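Local coordinates for uncharacterized hypothetical protein (Parabacteroides merdae, PDB 4EI0) that is of unknown function but belongs to the DUF4466 family and folds largely into antiparallel beta-sheets, at residues R23-A28 / S251-D256. Residues are numbered along the deposited sequence; the frame is centred on the assembly and turned at random.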
loop_
_atom_site.group_PDB
_atom_site.type_symbol
_atom_site.label_atom_id
_atom_site.label_comp_id
_atom_site.label_asym_id
_atom_site.label_seq_id
_atom_site.Cartn_x
_atom_site.Cartn_y
_atom_site.Cartn_z
ATOM N N ARG B 23 -0.065 -16.933 8.321
ATOM C CA ARG B 23 1.156 -16.890 7.488
ATOM C C ARG B 23 2.048 -18.103 7.743
ATOM O O ARG B 23 2.597 -18.684 6.832
ATOM C CB ARG B 23 1.912 -15.571 7.662
ATOM C CG ARG B 23 1.271 -14.467 6.812
ATOM C CD ARG B 23 1.647 -13.055 7.247
ATOM N NE ARG B 23 3.090 -12.802 7.292
ATOM C CZ ARG B 23 3.861 -12.521 6.235
ATOM N NH1 ARG B 23 3.357 -12.467 5.004
ATOM N NH2 ARG B 23 5.158 -12.291 6.415
ATOM N N SER B 24 2.141 -18.521 8.988
ATOM C CA SER B 24 2.847 -19.759 9.301
ATOM C C SER B 24 2.349 -20.929 8.425
ATOM O O SER B 24 1.129 -21.112 8.208
ATOM C CB SER B 24 2.681 -20.078 10.805
ATOM O OG SER B 24 2.958 -18.910 11.622
ATOM N N LEU B 25 3.261 -21.782 7.985
ATOM C CA LEU B 25 2.910 -22.872 7.055
ATOM C C LEU B 25 2.127 -24.032 7.731
ATOM O O LEU B 25 2.439 -24.418 8.868
ATOM C CB LEU B 25 4.174 -23.437 6.421
ATOM C CG LEU B 25 5.167 -22.431 5.863
ATOM C CD1 LEU B 25 6.468 -23.142 5.498
ATOM C CD2 LEU B 25 4.521 -21.700 4.679
ATOM N N PRO B 26 1.094 -24.572 7.052
ATOM C CA PRO B 26 0.268 -25.667 7.608
ATOM C C PRO B 26 1.047 -26.953 7.948
ATOM O O PRO B 26 0.653 -27.698 8.840
ATOM C CB PRO B 26 -0.722 -25.972 6.488
ATOM C CG PRO B 26 -0.823 -24.720 5.714
ATOM C CD PRO B 26 0.513 -24.025 5.810
ATOM N N VAL B 27 2.135 -27.213 7.235
ATOM C CA VAL B 27 2.967 -28.377 7.534
ATOM C C VAL B 27 3.910 -28.115 8.702
ATOM O O VAL B 27 4.467 -29.052 9.240
ATOM C CB VAL B 27 3.775 -28.813 6.295
ATOM C CG1 VAL B 27 2.840 -29.309 5.214
ATOM C CG2 VAL B 27 4.591 -27.645 5.784
ATOM N N ALA B 28 4.112 -26.855 9.106
ATOM C CA ALA B 28 5.138 -26.554 10.101
ATOM C C ALA B 28 4.532 -26.762 11.497
ATOM O O ALA B 28 3.550 -26.134 11.837
ATOM C CB ALA B 28 5.719 -25.147 9.935
ATOM N N SER B 251 12.717 -28.203 2.937
ATOM C CA SER B 251 12.878 -29.283 3.889
ATOM C C SER B 251 11.497 -29.799 4.287
ATOM O O SER B 251 10.440 -29.268 3.911
ATOM C CB SER B 251 13.680 -28.832 5.143
ATOM O OG SER B 251 14.985 -29.413 5.182
ATOM N N LYS B 252 11.539 -30.869 5.033
ATOM C CA LYS B 252 10.376 -31.381 5.641
ATOM C C LYS B 252 10.497 -31.131 7.148
ATOM O O LYS B 252 11.500 -30.597 7.663
ATOM C CB LYS B 252 10.222 -32.850 5.237
ATOM C CG LYS B 252 9.879 -32.976 3.766
ATOM C CD LYS B 252 9.835 -34.417 3.294
ATOM C CE LYS B 252 9.491 -34.455 1.803
ATOM N NZ LYS B 252 10.710 -34.366 0.945
ATOM N N PHE B 253 9.431 -31.473 7.843
ATOM C CA PHE B 253 9.373 -31.252 9.270
ATOM C C PHE B 253 9.182 -32.597 9.962
ATOM O O PHE B 253 8.351 -33.413 9.541
ATOM C CB PHE B 253 8.204 -30.339 9.617
ATOM C CG PHE B 253 8.262 -28.985 8.946
ATOM C CD1 PHE B 253 7.673 -28.778 7.727
ATOM C CD2 PHE B 253 8.902 -27.928 9.554
ATOM C CE1 PHE B 253 7.708 -27.536 7.128
ATOM C CE2 PHE B 253 8.974 -26.681 8.937
ATOM C CZ PHE B 253 8.367 -26.500 7.724
ATOM N N ILE B 254 9.916 -32.789 11.039
ATOM C CA ILE B 254 9.652 -33.877 11.974
ATOM C C ILE B 254 8.572 -33.393 12.902
ATOM O O ILE B 254 8.701 -32.314 13.528
ATOM C CB ILE B 254 10.902 -34.234 12.785
ATOM C CG1 ILE B 254 12.017 -34.696 11.831
ATOM C CG2 ILE B 254 10.616 -35.295 13.851
ATOM C CD1 ILE B 254 13.364 -34.664 12.524
ATOM N N ASP B 255 7.516 -34.173 13.007
ATOM C CA ASP B 255 6.387 -33.801 13.858
ATOM C C ASP B 255 6.195 -34.897 14.916
ATOM O O ASP B 255 6.950 -35.915 14.978
ATOM C CB ASP B 255 5.109 -33.536 13.012
ATOM C CG ASP B 255 4.051 -32.654 13.735
ATOM O OD1 ASP B 255 4.195 -32.330 14.932
ATOM O OD2 ASP B 255 3.040 -32.312 13.088
ATOM N N ASP B 256 5.205 -34.690 15.766
ATOM C CA ASP B 256 4.906 -35.642 16.830
ATOM C C ASP B 256 4.716 -37.096 16.313
ATOM O O ASP B 256 5.146 -38.029 16.935
ATOM C CB ASP B 256 3.647 -35.211 17.600
ATOM C CG ASP B 256 3.792 -33.836 18.311
ATOM O OD1 ASP B 256 4.616 -32.985 17.929
ATOM O OD2 ASP B 256 3.054 -33.631 19.306
#
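At the junction between the N-terminal and C-terminal beta-sheet halves of the chain, a type I beta turn from Leu-25 to Ala-28, in the loop between strands 17-22 and 35-43, rests on Phe-253 of the loop leading into helix 256-261. Ala-28 lies over one face of the phenyl ring: its CA stands 3.8 Å from the ring centroid and only 3° off the normal, a CH-pi contact, while Ala-28 CB reaches Phe-253 CZ at 3.7 Å. With CG anti to its carbonyl carbon (chi1 -59°), Phe-253 sets its ring against Ala-28. The side chains of Val-27 and Phe-253 cross at about a right angle, which brings Val-27 CG2 to 3.4 Å from Phe-253 CE1; Leu-25 CD1 lies at the limit of contact, 4.5 Å from Phe-253 CZ. A backbone hydrogen bond from Ala-28 N to Leu-25 O (3.0 Å) closes the turn. The Phe-253 side chain also touches Pro-29 and, in helix 243-246, Arg-243 and Gln-244. Replacing Phe-253 by alanine would probably leave Ala-28 and Val-27 without their aromatic partner and open a gap between the two loops. Such a small, apolar and partly exposed contact implies that shape fit and dispersion, rather than polar bonding, join these loops.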